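Local coordinates for putative HMP/thiamine permease protein YkoE (Bacillus subtilis, PDB 5EDL) that probably carries hydroxymethylpyrimidine and/or thiamine across the cell membrane as the S component of an energy-coupling factor (ECF) vitamin transporter, at residues Y40-G45 and I149-G154. Numbering follows the deposited sequence.
Sequences YEPIYG and IRLISG. With VIB (3-(4-amino-2-methyl-pyrimidin-5-ylmethyl)-5-(2-hydroxy-ethyl)-4-methyl-thiazol-3-ium), chain B.
The guanidinium of Arg150 lies flat on one face of the Tyr44 ring while the edge of the guanidinium is held by the carboxylate of Glu41. Ring and guanidinium planes are only 12° apart, and CZ of Arg150 sits 3.8 Å from the ring centroid, a cation-pi stack that CD extends with a CH-pi contact over the same face. The grip on Glu41 is side-on: NE of Arg150 reaches OE1 at 2.8 Å, in the guanidinium plane and on the syn lone pair, and NH2 of Arg150 meets OE2 of Glu41, also at 2.8 Å. A bend at chi3 (-62°) of the otherwise extended arginine turns its head to serve both partners. NH2 also forms a salt bridge with Asp129, which itself binds thiamine. The stack thus belongs to the thiamine pocket of this ECF S component, joining the loop between helices 4-35 and 49-58 to helix 140-170. Tyr44 OH donates to the ligand hydroxyl O1 at 2.7 Å and takes a weak hydrogen bond from the amino N4A of the ligand, while the ligand methyl CM4 rests over the centre of the Tyr40 ring, whose hydroxyl bonds to Tyr135. A leucine in place of Arg150 would probably leave the carboxylates of Glu41 and Asp129 without their shared cation and strip the Tyr44 face of its cation-pi partner. One turn along the helix, Ser153 OG donates a hydrogen bond to Pro42 O from well above the carbonyl plane and accepts one from Gly45 N at 2.8 Å. Beyond it the backbones close in, with CA of Gly45 3.9 Å from CA of Gly154.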
loop_
_atom_site.group_PDB
_atom_site.type_symbol
_atom_site.label_atom_id
_atom_site.label_comp_id
_atom_site.label_asym_id
_atom_site.label_seq_id
_atom_site.Cartn_x
_atom_site.Cartn_y
_atom_site.Cartn_z
ATOM N N TYR A 40 1.132 -12.156 12.742
ATOM C CA TYR A 40 0.931 -10.842 12.113
ATOM C C TYR A 40 0.692 -10.920 10.607
ATOM O O TYR A 40 0.460 -9.899 9.960
ATOM C CB TYR A 40 2.102 -9.891 12.399
ATOM C CG TYR A 40 3.474 -10.379 11.974
ATOM C CD1 TYR A 40 3.754 -10.692 10.643
ATOM C CD2 TYR A 40 4.499 -10.467 12.896
ATOM C CE1 TYR A 40 5.015 -11.122 10.256
ATOM C CE2 TYR A 40 5.758 -10.896 12.527
ATOM C CZ TYR A 40 6.016 -11.219 11.211
ATOM O OH TYR A 40 7.273 -11.646 10.872
ATOM N N GLU A 41 0.733 -12.116 10.038
ATOM C CA GLU A 41 0.561 -12.221 8.591
ATOM C C GLU A 41 -0.819 -11.720 8.104
ATOM O O GLU A 41 -0.901 -11.059 7.074
ATOM C CB GLU A 41 0.816 -13.658 8.131
ATOM C CG GLU A 41 2.282 -14.099 8.291
ATOM C CD GLU A 41 3.250 -13.364 7.352
ATOM O OE1 GLU A 41 2.804 -12.516 6.546
ATOM O OE2 GLU A 41 4.464 -13.652 7.405
ATOM N N PRO A 42 -1.900 -12.014 8.844
ATOM C CA PRO A 42 -3.222 -11.537 8.411
ATOM C C PRO A 42 -3.338 -10.015 8.266
ATOM O O PRO A 42 -4.135 -9.553 7.440
ATOM C CB PRO A 42 -4.148 -12.041 9.529
ATOM C CG PRO A 42 -3.495 -13.303 9.976
ATOM C CD PRO A 42 -2.012 -12.945 9.979
ATOM N N ILE A 43 -2.575 -9.249 9.044
ATOM C CA ILE A 43 -2.675 -7.793 8.978
ATOM C C ILE A 43 -1.586 -7.188 8.095
ATOM O O ILE A 43 -1.520 -5.967 7.956
ATOM C CB ILE A 43 -2.583 -7.125 10.378
ATOM C CG1 ILE A 43 -1.175 -7.294 10.975
ATOM C CG2 ILE A 43 -3.698 -7.635 11.304
ATOM C CD1 ILE A 43 -0.958 -6.612 12.311
ATOM N N TYR A 44 -0.749 -8.031 7.492
ATOM C CA TYR A 44 0.469 -7.538 6.839
ATOM C C TYR A 44 0.186 -6.507 5.737
ATOM O O TYR A 44 0.908 -5.524 5.603
ATOM C CB TYR A 44 1.296 -8.692 6.253
ATOM C CG TYR A 44 2.787 -8.429 6.363
ATOM C CD1 TYR A 44 3.403 -7.483 5.553
ATOM C CD2 TYR A 44 3.569 -9.094 7.316
ATOM C CE1 TYR A 44 4.766 -7.212 5.666
ATOM C CE2 TYR A 44 4.935 -8.834 7.437
ATOM C CZ TYR A 44 5.523 -7.892 6.616
ATOM O OH TYR A 44 6.863 -7.619 6.736
ATOM N N GLY A 45 -0.873 -6.730 4.964
ATOM C CA GLY A 45 -1.176 -5.868 3.834
ATOM C C GLY A 45 -1.421 -4.409 4.195
ATOM O O GLY A 45 -1.333 -3.534 3.328
ATOM N N ILE A 149 -1.109 -16.425 3.314
ATOM C CA ILE A 149 -1.792 -15.440 4.146
ATOM C C ILE A 149 -1.348 -14.018 3.790
ATOM O O ILE A 149 -2.176 -13.118 3.662
ATOM C CB ILE A 149 -1.549 -15.675 5.651
ATOM C CG1 ILE A 149 -2.054 -17.066 6.067
ATOM C CG2 ILE A 149 -2.232 -14.580 6.466
ATOM C CD1 ILE A 149 -1.707 -17.456 7.519
ATOM N N ARG A 150 -0.046 -13.809 3.620
ATOM C CA ARG A 150 0.424 -12.466 3.296
ATOM C C ARG A 150 -0.057 -12.025 1.907
ATOM O O ARG A 150 -0.342 -10.845 1.698
ATOM C CB ARG A 150 1.948 -12.356 3.367
ATOM C CG ARG A 150 2.426 -10.884 3.395
ATOM C CD ARG A 150 3.956 -10.746 3.457
ATOM N NE ARG A 150 4.520 -11.332 4.679
ATOM C CZ ARG A 150 5.795 -11.228 5.041
ATOM N NH1 ARG A 150 6.655 -10.557 4.283
ATOM N NH2 ARG A 150 6.211 -11.797 6.169
ATOM N N LEU A 151 -0.137 -12.961 0.966
ATOM C CA LEU A 151 -0.644 -12.633 -0.364
ATOM C C LEU A 151 -2.113 -12.193 -0.290
ATOM O O LEU A 151 -2.510 -11.197 -0.897
ATOM C CB LEU A 151 -0.481 -13.821 -1.311
ATOM C CG LEU A 151 0.938 -14.077 -1.841
ATOM C CD1 LEU A 151 1.057 -15.465 -2.442
ATOM C CD2 LEU A 151 1.320 -13.021 -2.869
ATOM N N ILE A 152 -2.915 -12.922 0.477
ATOM C CA ILE A 152 -4.323 -12.573 0.617
ATOM C C ILE A 152 -4.492 -11.221 1.308
ATOM O O ILE A 152 -5.320 -10.394 0.901
ATOM C CB ILE A 152 -5.086 -13.657 1.392
ATOM C CG1 ILE A 152 -5.076 -14.966 0.590
ATOM C CG2 ILE A 152 -6.511 -13.202 1.678
ATOM C CD1 ILE A 152 -5.635 -16.125 1.322
ATOM N N SER A 153 -3.693 -11.004 2.346
ATOM C CA SER A 153 -3.739 -9.770 3.119
ATOM C C SER A 153 -3.310 -8.571 2.262
ATOM O O SER A 153 -3.887 -7.492 2.364
ATOM C CB SER A 153 -2.847 -9.876 4.374
ATOM O OG SER A 153 -2.842 -8.658 5.109
ATOM N N GLY A 154 -2.294 -8.771 1.425
ATOM C CA GLY A 154 -1.886 -7.754 0.473
ATOM C C GLY A 154 -3.014 -7.437 -0.512
ATOM O O GLY A 154 -3.285 -6.279 -0.808
HETATM C CM2 VIB B . 6.528 0.330 6.326
HETATM N N4A VIB B . 6.320 -4.544 6.717
HETATM C CM4 VIB B . 5.877 -7.275 10.679
HETATM O O1 VIB B . 8.022 -9.505 8.365
HETATM C C7 VIB B . 9.195 -9.350 9.139
HETATM C C6 VIB B . 8.818 -8.670 10.433
HETATM C C2 VIB B . 8.642 -4.852 9.396
HETATM S S1 VIB B . 9.490 -6.156 9.574
HETATM C C5 VIB B . 8.497 -7.224 10.100
HETATM C C4 VIB B . 7.185 -6.633 10.203
HETATM N N3 VIB B . 7.283 -5.129 9.763
HETATM C C7A VIB B . 6.118 -4.251 9.795
HETATM C C4A VIB B . 6.334 -3.241 7.347
HETATM N N3A VIB B . 6.419 -2.131 6.611
HETATM C C2A VIB B . 6.429 -0.915 7.224
HETATM N N1A VIB B . 6.334 -0.831 8.589
HETATM C C6A VIB B . 6.243 -1.950 9.353
HETATM C C5A VIB B . 6.238 -3.164 8.712
#